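Side-chain contacts in alpha-actinin-like protein 1 (Schizosaccharomyces pombe, PDB 5BVR), which binds actin filaments through the paired calponin-homology domains described here and serves in actin-ring formation, cytokinesis and septation: residues Cys162-Gln167 with Ala225-Ala230; Phe20-Ser25 with Pro201-Val206; Asp171-Asn176 with Met187-Asp192. All coordinates share one frame; numbering follows the deposited sequence.

Interaction 1: Cys162-Gln167 with Ala225-Ala230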
loop_
_atom_site.group_PDB
_atom_site.type_symbol
_atom_site.label_atom_id
_atom_site.label_comp_id
_atom_site.label_asym_id
_atom_site.label_seq_id
_atom_site.Cartn_x
_atom_site.Cartn_y
_atom_site.Cartn_z
ATOM N N CYS A 162 4.039 -14.317 -9.440
ATOM C CA CYS A 162 3.566 -15.683 -9.677
ATOM C C CYS A 162 4.268 -16.687 -8.777
ATOM O O CYS A 162 3.624 -17.608 -8.257
ATOM C CB CYS A 162 3.741 -16.099 -11.132
ATOM S SG CYS A 162 2.608 -15.258 -12.281
ATOM N N ALA A 163 5.571 -16.507 -8.561
ATOM C CA ALA A 163 6.344 -17.438 -7.739
ATOM C C ALA A 163 5.894 -17.339 -6.290
ATOM O O ALA A 163 5.788 -18.367 -5.605
ATOM C CB ALA A 163 7.814 -17.146 -7.844
ATOM N N LEU A 164 5.632 -16.122 -5.808
ATOM C CA LEU A 164 5.172 -15.971 -4.430
ATOM C C LEU A 164 3.887 -16.741 -4.211
ATOM O O LEU A 164 3.731 -17.411 -3.206
ATOM C CB LEU A 164 4.958 -14.498 -4.098
ATOM C CG LEU A 164 6.180 -13.675 -3.719
ATOM C CD1 LEU A 164 5.762 -12.216 -3.515
ATOM C CD2 LEU A 164 6.855 -14.186 -2.471
ATOM N N ILE A 165 2.957 -16.630 -5.152
ATOM C CA ILE A 165 1.678 -17.313 -5.045
ATOM C C ILE A 165 1.883 -18.824 -5.121
ATOM O O ILE A 165 1.359 -19.576 -4.289
ATOM C CB ILE A 165 0.713 -16.861 -6.144
ATOM C CG1 ILE A 165 0.346 -15.392 -5.907
ATOM C CG2 ILE A 165 -0.547 -17.713 -6.140
ATOM C CD1 ILE A 165 -0.404 -14.769 -7.051
ATOM N N HIS A 166 2.636 -19.267 -6.115
ATOM C CA HIS A 166 2.868 -20.694 -6.287
ATOM C C HIS A 166 3.493 -21.362 -5.053
ATOM O O HIS A 166 3.083 -22.475 -4.657
ATOM C CB HIS A 166 3.744 -20.936 -7.522
ATOM C CG HIS A 166 4.121 -22.361 -7.727
ATOM N ND1 HIS A 166 5.412 -22.809 -7.558
ATOM C CD2 HIS A 166 3.389 -23.438 -8.094
ATOM C CE1 HIS A 166 5.455 -24.109 -7.806
ATOM N NE2 HIS A 166 4.246 -24.510 -8.154
ATOM N N GLN A 167 4.490 -20.735 -4.443
ATOM C CA GLN A 167 5.168 -21.385 -3.327
ATOM C C GLN A 167 4.260 -21.450 -2.102
ATOM O O GLN A 167 4.357 -22.377 -1.297
ATOM C CB GLN A 167 6.511 -20.747 -2.991
ATOM C CG GLN A 167 6.465 -19.301 -2.601
ATOM C CD GLN A 167 6.119 -19.104 -1.153
ATOM O OE1 GLN A 167 6.554 -19.877 -0.291
ATOM N NE2 GLN A 167 5.365 -18.034 -0.869
ATOM N N ALA A 225 3.492 -5.694 0.314
ATOM C CA ALA A 225 3.218 -5.835 1.752
ATOM C C ALA A 225 1.904 -6.587 1.998
ATOM O O ALA A 225 1.760 -7.294 3.026
ATOM C CB ALA A 225 3.161 -4.467 2.440
ATOM N N GLU A 226 0.933 -6.459 1.093
ATOM C CA GLU A 226 -0.337 -7.194 1.238
ATOM C C GLU A 226 -0.096 -8.698 1.169
ATOM O O GLU A 226 -0.767 -9.468 1.863
ATOM C CB GLU A 226 -1.385 -6.817 0.183
ATOM C CG GLU A 226 -1.835 -5.353 0.224
ATOM C CD GLU A 226 -2.811 -5.026 1.330
ATOM O OE1 GLU A 226 -3.334 -5.959 1.967
ATOM O OE2 GLU A 226 -3.061 -3.821 1.549
ATOM N N TYR A 227 0.836 -9.123 0.323
ATOM C CA TYR A 227 1.203 -10.528 0.241
ATOM C C TYR A 227 1.801 -11.018 1.556
ATOM O O TYR A 227 1.420 -12.066 2.074
ATOM C CB TYR A 227 2.203 -10.788 -0.891
ATOM C CG TYR A 227 1.604 -10.742 -2.287
ATOM C CD1 TYR A 227 1.068 -9.570 -2.797
ATOM C CD2 TYR A 227 1.617 -11.853 -3.106
ATOM C CE1 TYR A 227 0.520 -9.536 -4.074
ATOM C CE2 TYR A 227 1.076 -11.826 -4.364
ATOM C CZ TYR A 227 0.545 -10.665 -4.853
ATOM O OH TYR A 227 0.017 -10.679 -6.116
ATOM N N PHE A 228 2.746 -10.285 2.104
ATOM C CA PHE A 228 3.344 -10.659 3.375
ATOM C C PHE A 228 2.276 -10.842 4.454
ATOM O O PHE A 228 2.247 -11.856 5.178
ATOM C CB PHE A 228 4.328 -9.600 3.862
ATOM C CG PHE A 228 4.874 -9.901 5.224
ATOM C CD1 PHE A 228 5.964 -10.753 5.366
ATOM C CD2 PHE A 228 4.248 -9.425 6.374
ATOM C CE1 PHE A 228 6.450 -11.084 6.628
ATOM C CE2 PHE A 228 4.743 -9.749 7.632
ATOM C CZ PHE A 228 5.849 -10.588 7.747
ATOM N N HIS A 229 1.402 -9.857 4.608
ATOM C CA HIS A 229 0.433 -9.942 5.703
ATOM C C HIS A 229 -0.596 -11.039 5.448
ATOM O O HIS A 229 -0.946 -11.811 6.371
ATOM C CB HIS A 229 -0.267 -8.613 5.948
ATOM C CG HIS A 229 0.620 -7.563 6.539
ATOM N ND1 HIS A 229 1.120 -7.646 7.824
ATOM C CD2 HIS A 229 1.141 -6.434 6.002
ATOM C CE1 HIS A 229 1.877 -6.587 8.064
ATOM N NE2 HIS A 229 1.903 -5.838 6.976
ATOM N N ALA A 230 -1.084 -11.159 4.220
ATOM C CA ALA A 230 -2.092 -12.179 3.951
ATOM C C ALA A 230 -1.509 -13.574 4.069
ATOM O O ALA A 230 -2.099 -14.443 4.718
ATOM C CB ALA A 230 -2.718 -11.970 2.572
#
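Two helices, 159-168 and 217-234, run in roughly the same direction here and come closest at Leu164 and Tyr227, whose CA atoms are 8.2 Å apart. That spacing leaves room for one layer of side chains. Tyr227 is the one residue of Ala225-Ala230 that reaches across in this contact, and it meets both Leu164 and Ile165. Its CG lies beside the backbone N, anti to the carbonyl carbon (chi1 -74°), which lays the ring alongside these two residues. One long side of the ring, the CD2-CE2 bond, does the touching. Ile165 comes up at the ring edge, near the ring plane, with its CG1 4.0 Å from Tyr227 CE2. Leu164 approaches the same side obliquely, and its CD1 lies 4.2 Å from Tyr227 CD2. The two aliphatic chains therefore meet neighbouring carbons of one ring. All three residues are buried, and the contact between them is apolar.

The polar end of the ring is settled elsewhere. Tyr227 OH is hydrogen-bonded to the hydroxyl of Tyr223, one turn earlier on its own helix, and the two rings also meet edge-to-face. This pairing should limit how far the phenol can turn. On the other helix, Gln167 folds back on its own backbone. Its NE2 donates to Leu164 O at 2.9 Å, in the carbonyl plane and on a lone pair. The bond is somewhat bent, with an N-H...O angle of 142°.

Other helices close the surroundings. Leu164 also packs on Trp134 and Lys138 of helix 127-138, while Ile165 and Tyr227 touch Ala190 and Ala194, respectively, of helix 183-198. Four helices thus share one apolar interior, as expected of a calponin-homology domain, here the second of the actin-binding pair.

Interaction 2: Phe20-Ser25 with Pro201-Val206; sequences FNTKLS and PRLIEV
The pyrrolidine ring of Pro201 presents its CB-CG side to Thr22, and the methyl CG2 of Thr22 sits against it. Thr22 CG2 is 3.8 Å from Pro201 CB and 4.0 Å from Pro201 CG. The other ring of the contact region, Phe20, faces the interior of its own domain. Leu24 CG, one turn on, lies in plane at its edge, and Val32, Leu39 and Leu48 pack around it.

The same Thr22 methyl also reaches Leu203, with CG2 3.8 Å from Leu203 CD2. The methyl therefore rests against a proline ring and a leucine branch that lie next to each other in the loop. It meets both side chains at about a right angle. The threonine torsion explains the choice of atom. With chi1 at 68°, OG1 lies between the backbone N and the carbonyl carbon and bonds back to Trp19 O, while CG2, anti to the carbonyl carbon, is the branch that meets the loop.

This contact joins the two calponin-homology domains. Helix 11-25 belongs to the first, and the loop after helix 183-198 belongs to the second. The domains lie against each other in this crystal, consistent with the compact form known for alpha-actinin actin-binding domains. The patch is small, 84 Å² in all, and partly buried. Weak hydrogen bonds from Lys18 and Thr15 of the first domain to Leu203 O add to it.

Behind the loop, Pro201 and Leu203 both rest on Glu226 of helix 217-234. Arg202, between them, is the centre of an inverse gamma turn and points away from helix 11-25. On that helix, Asn21 O takes two bonds, reached from opposite faces of its carbonyl plane. Ser25 N is 2.8 Å from Asn21 O, and Ser25 OG, 38° above the plane, donates to it at 2.9 Å.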
loop_
_atom_site.group_PDB
_atom_site.type_symbol
_atom_site.label_atom_id
_atom_site.label_comp_id
_atom_site.label_asym_id
_atom_site.label_seq_id
_atom_site.Cartn_x
_atom_site.Cartn_y
_atom_site.Cartn_z
ATOM N N PHE A 20 -5.883 3.513 0.759
ATOM C CA PHE A 20 -6.679 4.330 1.688
ATOM C C PHE A 20 -8.091 3.741 1.738
ATOM O O PHE A 20 -8.658 3.534 2.823
ATOM C CB PHE A 20 -6.655 5.788 1.190
ATOM C CG PHE A 20 -6.891 6.849 2.238
ATOM C CD1 PHE A 20 -8.042 6.874 3.001
ATOM C CD2 PHE A 20 -5.967 7.877 2.375
ATOM C CE1 PHE A 20 -8.242 7.884 3.912
ATOM C CE2 PHE A 20 -6.172 8.898 3.269
ATOM C CZ PHE A 20 -7.313 8.900 4.042
ATOM N N ASN A 21 -8.650 3.451 0.568
ATOM C CA ASN A 21 -10.008 2.925 0.486
ATOM C C ASN A 21 -10.180 1.527 1.043
ATOM O O ASN A 21 -11.238 1.233 1.616
ATOM C CB ASN A 21 -10.559 3.019 -0.929
ATOM C CG ASN A 21 -10.848 4.434 -1.329
ATOM O OD1 ASN A 21 -11.038 5.310 -0.482
ATOM N ND2 ASN A 21 -10.880 4.679 -2.618
ATOM N N THR A 22 -9.179 0.655 0.914
ATOM C CA THR A 22 -9.284 -0.644 1.580
ATOM C C THR A 22 -9.465 -0.482 3.096
ATOM O O THR A 22 -10.150 -1.268 3.739
ATOM C CB THR A 22 -8.072 -1.580 1.310
ATOM O OG1 THR A 22 -6.889 -1.063 1.929
ATOM C CG2 THR A 22 -7.859 -1.775 -0.161
ATOM N N LYS A 23 -8.847 0.542 3.673
ATOM C CA LYS A 23 -8.987 0.793 5.094
ATOM C C LYS A 23 -10.370 1.381 5.424
ATOM O O LYS A 23 -11.103 0.859 6.292
ATOM C CB LYS A 23 -7.877 1.716 5.579
ATOM C CG LYS A 23 -6.465 1.201 5.353
ATOM C CD LYS A 23 -6.237 -0.211 5.857
ATOM C CE LYS A 23 -4.808 -0.638 5.572
ATOM N NZ LYS A 23 -4.561 -2.014 6.074
ATOM N N LEU A 24 -10.740 2.443 4.723
ATOM C CA LEU A 24 -12.038 3.077 4.931
ATOM C C LEU A 24 -13.197 2.098 4.736
ATOM O O LEU A 24 -14.163 2.126 5.501
ATOM C CB LEU A 24 -12.215 4.255 3.980
ATOM C CG LEU A 24 -11.322 5.473 4.205
ATOM C CD1 LEU A 24 -11.567 6.474 3.100
ATOM C CD2 LEU A 24 -11.598 6.099 5.560
ATOM N N SER A 25 -13.114 1.251 3.712
ATOM C CA SER A 25 -14.193 0.307 3.422
ATOM C C SER A 25 -14.353 -0.730 4.522
ATOM O O SER A 25 -15.422 -1.329 4.663
ATOM C CB SER A 25 -13.960 -0.385 2.085
ATOM O OG SER A 25 -14.026 0.564 1.032
ATOM N N PRO A 201 -6.071 -7.268 -1.998
ATOM C CA PRO A 201 -6.711 -6.252 -2.838
ATOM C C PRO A 201 -5.818 -5.824 -3.987
ATOM O O PRO A 201 -4.601 -5.752 -3.840
ATOM C CB PRO A 201 -6.919 -5.081 -1.872
ATOM C CG PRO A 201 -5.832 -5.201 -0.884
ATOM C CD PRO A 201 -5.643 -6.707 -0.701
ATOM N N ARG A 202 -6.443 -5.514 -5.112
ATOM C CA ARG A 202 -5.727 -5.139 -6.318
ATOM C C ARG A 202 -5.316 -3.672 -6.253
ATOM O O ARG A 202 -5.995 -2.806 -6.821
ATOM C CB ARG A 202 -6.627 -5.375 -7.520
ATOM C CG ARG A 202 -6.007 -5.032 -8.853
ATOM C CD ARG A 202 -7.047 -5.138 -9.941
ATOM N NE ARG A 202 -7.472 -6.523 -10.075
ATOM C CZ ARG A 202 -6.905 -7.402 -10.894
ATOM N NH1 ARG A 202 -5.901 -7.047 -11.683
ATOM N NH2 ARG A 202 -7.357 -8.642 -10.931
ATOM N N LEU A 203 -4.220 -3.387 -5.569
ATOM C CA LEU A 203 -3.796 -2.011 -5.365
ATOM C C LEU A 203 -3.106 -1.386 -6.572
ATOM O O LEU A 203 -2.994 -0.165 -6.614
ATOM C CB LEU A 203 -2.864 -1.895 -4.148
ATOM C CG LEU A 203 -3.475 -2.372 -2.827
ATOM C CD1 LEU A 203 -2.524 -2.062 -1.687
ATOM C CD2 LEU A 203 -4.855 -1.746 -2.519
ATOM N N ILE A 204 -2.596 -2.213 -7.492
ATOM C CA ILE A 204 -1.906 -1.726 -8.687
ATOM C C ILE A 204 -2.467 -2.402 -9.921
ATOM O O ILE A 204 -2.899 -3.545 -9.876
ATOM C CB ILE A 204 -0.378 -1.922 -8.605
ATOM C CG1 ILE A 204 -0.006 -3.397 -8.451
ATOM C CG2 ILE A 204 0.187 -1.112 -7.487
ATOM C CD1 ILE A 204 1.496 -3.642 -8.396
ATOM N N GLU A 205 -2.475 -1.668 -11.025
ATOM C CA GLU A 205 -2.944 -2.210 -12.285
ATOM C C GLU A 205 -1.774 -2.914 -12.964
ATOM O O GLU A 205 -0.599 -2.565 -12.743
ATOM C CB GLU A 205 -3.441 -1.097 -13.206
ATOM C CG GLU A 205 -4.449 -0.121 -12.589
ATOM C CD GLU A 205 -5.837 -0.689 -12.510
ATOM O OE1 GLU A 205 -6.009 -1.887 -12.823
ATOM O OE2 GLU A 205 -6.764 0.072 -12.143
ATOM N N VAL A 206 -2.093 -3.912 -13.778
ATOM C CA VAL A 206 -1.061 -4.610 -14.518
ATOM C C VAL A 206 -0.182 -3.610 -15.291
ATOM O O VAL A 206 1.060 -3.698 -15.253
ATOM C CB VAL A 206 -1.693 -5.650 -15.469
ATOM C CG1 VAL A 206 -0.677 -6.170 -16.486
ATOM C CG2 VAL A 206 -2.304 -6.784 -14.640
#

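Interaction 3: Asp171-Asn176 with Met187-Asp192; sequences DLLDYN and MQLAFD
Leu173 and Leu189 both hold CG anti to the backbone N (chi1 -163° and -175°), and this extends the two chains to meet between loop and helix. They cross obliquely. Leu173 CG lies 4.0 Å from Leu189 CD2, so a branch point is met by a methyl. CD2 of Leu189 stands roughly anti to its CA, at the far reach of the chain. One step along the helix, the backbone takes part as well: Leu173 CD1 is 4.3 Å from Ala190 CA. This approach to a backbone atom is consistent with the small side chain of Ala190.

Leu173 enters from the loop that follows helix 159-168. Its neighbour Asp174 is the centre of an inverse gamma turn, after which the chain enters a short 3-10 turn at Tyr175. The Tyr175 ring turns elsewhere and meets Tyr142 edge-to-face. Leu173 also packs on Ile165 of helix 159-168 and Ile193 of helix 183-198. It thus touches both of these helices of the second calponin-homology domain.

Away from the leucines, the helix carries a polar pair. Gln188 NE2 donates to Asp192 OD1 at 2.9 Å, on the syn side of the carboxylate but 34° out of its plane. A weak bond of 3.3 Å joins the same Gln188 NE2 to Asp192 OD2, so one amide nitrogen spans both oxygens.

Between loop and helix only carbon atoms touch. The grip therefore rests on shape and on keeping water from Leu173, not on directed bonds.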
loop_
_atom_site.group_PDB
_atom_site.type_symbol
_atom_site.label_atom_id
_atom_site.label_comp_id
_atom_site.label_asym_id
_atom_site.label_seq_id
_atom_site.Cartn_x
_atom_site.Cartn_y
_atom_site.Cartn_z
ATOM N N ASP A 171 -1.403 -25.339 -5.574
ATOM C CA ASP A 171 -2.653 -25.722 -6.199
ATOM C C ASP A 171 -3.342 -24.582 -6.952
ATOM O O ASP A 171 -4.186 -24.850 -7.814
ATOM C CB ASP A 171 -3.615 -26.272 -5.141
ATOM C CG ASP A 171 -3.905 -25.279 -4.046
ATOM O OD1 ASP A 171 -2.954 -24.881 -3.329
ATOM O OD2 ASP A 171 -5.090 -24.920 -3.888
ATOM N N LEU A 172 -2.977 -23.323 -6.666
ATOM C CA LEU A 172 -3.680 -22.170 -7.254
ATOM C C LEU A 172 -3.072 -21.652 -8.555
ATOM O O LEU A 172 -3.751 -21.032 -9.376
ATOM C CB LEU A 172 -3.724 -21.001 -6.275
ATOM C CG LEU A 172 -4.725 -21.126 -5.136
ATOM C CD1 LEU A 172 -4.632 -19.881 -4.275
ATOM C CD2 LEU A 172 -6.156 -21.332 -5.653
ATOM N N LEU A 173 -1.786 -21.894 -8.738
ATOM C CA LEU A 173 -1.067 -21.283 -9.843
ATOM C C LEU A 173 0.034 -22.256 -10.197
ATOM O O LEU A 173 0.960 -22.435 -9.411
ATOM C CB LEU A 173 -0.507 -19.914 -9.413
ATOM C CG LEU A 173 -0.064 -18.940 -10.517
ATOM C CD1 LEU A 173 0.050 -17.515 -9.985
ATOM C CD2 LEU A 173 1.245 -19.340 -11.106
ATOM N N ASP A 174 -0.095 -22.900 -11.355
ATOM C CA ASP A 174 0.903 -23.838 -11.861
ATOM C C ASP A 174 2.059 -23.104 -12.541
ATOM O O ASP A 174 2.059 -22.905 -13.762
ATOM C CB ASP A 174 0.251 -24.815 -12.842
ATOM C CG ASP A 174 1.191 -25.917 -13.291
ATOM O OD1 ASP A 174 2.398 -25.857 -12.971
ATOM O OD2 ASP A 174 0.715 -26.848 -13.981
ATOM N N TYR A 175 3.058 -22.751 -11.745
ATOM C CA TYR A 175 4.163 -21.907 -12.190
ATOM C C TYR A 175 4.943 -22.505 -13.372
ATOM O O TYR A 175 5.322 -21.801 -14.308
ATOM C CB TYR A 175 5.108 -21.679 -11.011
ATOM C CG TYR A 175 6.235 -20.741 -11.314
ATOM C CD1 TYR A 175 6.083 -19.370 -11.140
ATOM C CD2 TYR A 175 7.444 -21.210 -11.806
ATOM C CE1 TYR A 175 7.104 -18.502 -11.429
ATOM C CE2 TYR A 175 8.471 -20.360 -12.096
ATOM C CZ TYR A 175 8.303 -19.003 -11.911
ATOM O OH TYR A 175 9.333 -18.158 -12.215
ATOM N N ASN A 176 5.188 -23.809 -13.321
ATOM C CA ASN A 176 6.003 -24.450 -14.342
ATOM C C ASN A 176 5.331 -24.510 -15.710
ATOM O O ASN A 176 6.001 -24.713 -16.722
ATOM C CB ASN A 176 6.410 -25.841 -13.871
ATOM C CG ASN A 176 7.258 -25.786 -12.626
ATOM O OD1 ASN A 176 8.137 -24.930 -12.504
ATOM N ND2 ASN A 176 6.984 -26.676 -11.677
ATOM N N MET A 187 1.432 -11.478 -15.130
ATOM C CA MET A 187 1.105 -10.427 -14.156
ATOM C C MET A 187 -0.391 -10.435 -13.848
ATOM O O MET A 187 -0.828 -10.367 -12.692
ATOM C CB MET A 187 1.491 -9.041 -14.705
ATOM C CG MET A 187 1.478 -7.909 -13.664
ATOM S SD MET A 187 2.933 -7.937 -12.616
ATOM C CE MET A 187 4.181 -7.355 -13.777
ATOM N N GLN A 188 -1.191 -10.457 -14.902
ATOM C CA GLN A 188 -2.641 -10.439 -14.754
ATOM C C GLN A 188 -3.105 -11.666 -13.965
ATOM O O GLN A 188 -3.941 -11.563 -13.058
ATOM C CB GLN A 188 -3.284 -10.418 -16.137
ATOM C CG GLN A 188 -4.798 -10.331 -16.116
ATOM C CD GLN A 188 -5.286 -8.981 -15.660
ATOM O OE1 GLN A 188 -4.950 -7.959 -16.258
ATOM N NE2 GLN A 188 -6.073 -8.961 -14.588
ATOM N N LEU A 189 -2.549 -12.822 -14.295
ATOM C CA LEU A 189 -2.879 -14.066 -13.595
ATOM C C LEU A 189 -2.615 -13.935 -12.089
ATOM O O LEU A 189 -3.495 -14.222 -11.262
ATOM C CB LEU A 189 -2.064 -15.225 -14.183
ATOM C CG LEU A 189 -2.384 -16.604 -13.624
ATOM C CD1 LEU A 189 -3.764 -17.065 -14.059
ATOM C CD2 LEU A 189 -1.307 -17.597 -14.059
ATOM N N ALA A 190 -1.414 -13.485 -11.741
ATOM C CA ALA A 190 -1.052 -13.331 -10.339
ATOM C C ALA A 190 -1.998 -12.365 -9.638
ATOM O O ALA A 190 -2.506 -12.674 -8.558
ATOM C CB ALA A 190 0.383 -12.858 -10.202
ATOM N N PHE A 191 -2.234 -11.193 -10.212
ATOM C CA PHE A 191 -3.084 -10.211 -9.557
ATOM C C PHE A 191 -4.491 -10.772 -9.363
ATOM O O PHE A 191 -5.107 -10.524 -8.320
ATOM C CB PHE A 191 -3.150 -8.912 -10.358
ATOM C CG PHE A 191 -1.870 -8.117 -10.369
ATOM C CD1 PHE A 191 -0.690 -8.586 -9.786
ATOM C CD2 PHE A 191 -1.858 -6.861 -10.957
ATOM C CE1 PHE A 191 0.475 -7.790 -9.816
ATOM C CE2 PHE A 191 -0.712 -6.098 -10.987
ATOM C CZ PHE A 191 0.444 -6.563 -10.407
ATOM N N ASP A 192 -4.988 -11.510 -10.354
ATOM C CA ASP A 192 -6.342 -12.078 -10.297
ATOM C C ASP A 192 -6.439 -13.166 -9.228
ATOM O O ASP A 192 -7.374 -13.190 -8.424
ATOM C CB ASP A 192 -6.716 -12.691 -11.646
ATOM C CG ASP A 192 -7.017 -11.665 -12.711
ATOM O OD1 ASP A 192 -7.171 -10.473 -12.385
ATOM O OD2 ASP A 192 -7.113 -12.070 -13.901
#

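How the interactions relate
From the N terminus, the chain leaves helix 11-25 in the first calponin-homology domain and meets it again, in interaction 2, at Pro201-Val206 of the second. Interaction 2 thus closes the longest loop, 175 residues, and ties domain to domain. Interaction 1 opens later, at Cys162-Gln167, and closes at Ala225-Ala230, after the loop of interaction 2 has ended. These two cross. Interaction 3 spans just ten residues and is nested inside both loops, binding the 171-176 loop to helix 183-198. Interactions 1 and 3 are neighbours in the second domain's core and also touch through His166 and Tyr175. Interactions 2 and 3 meet where Val206 packs on Gln188 of helix 183-198. Glu226 links interactions 1 and 2.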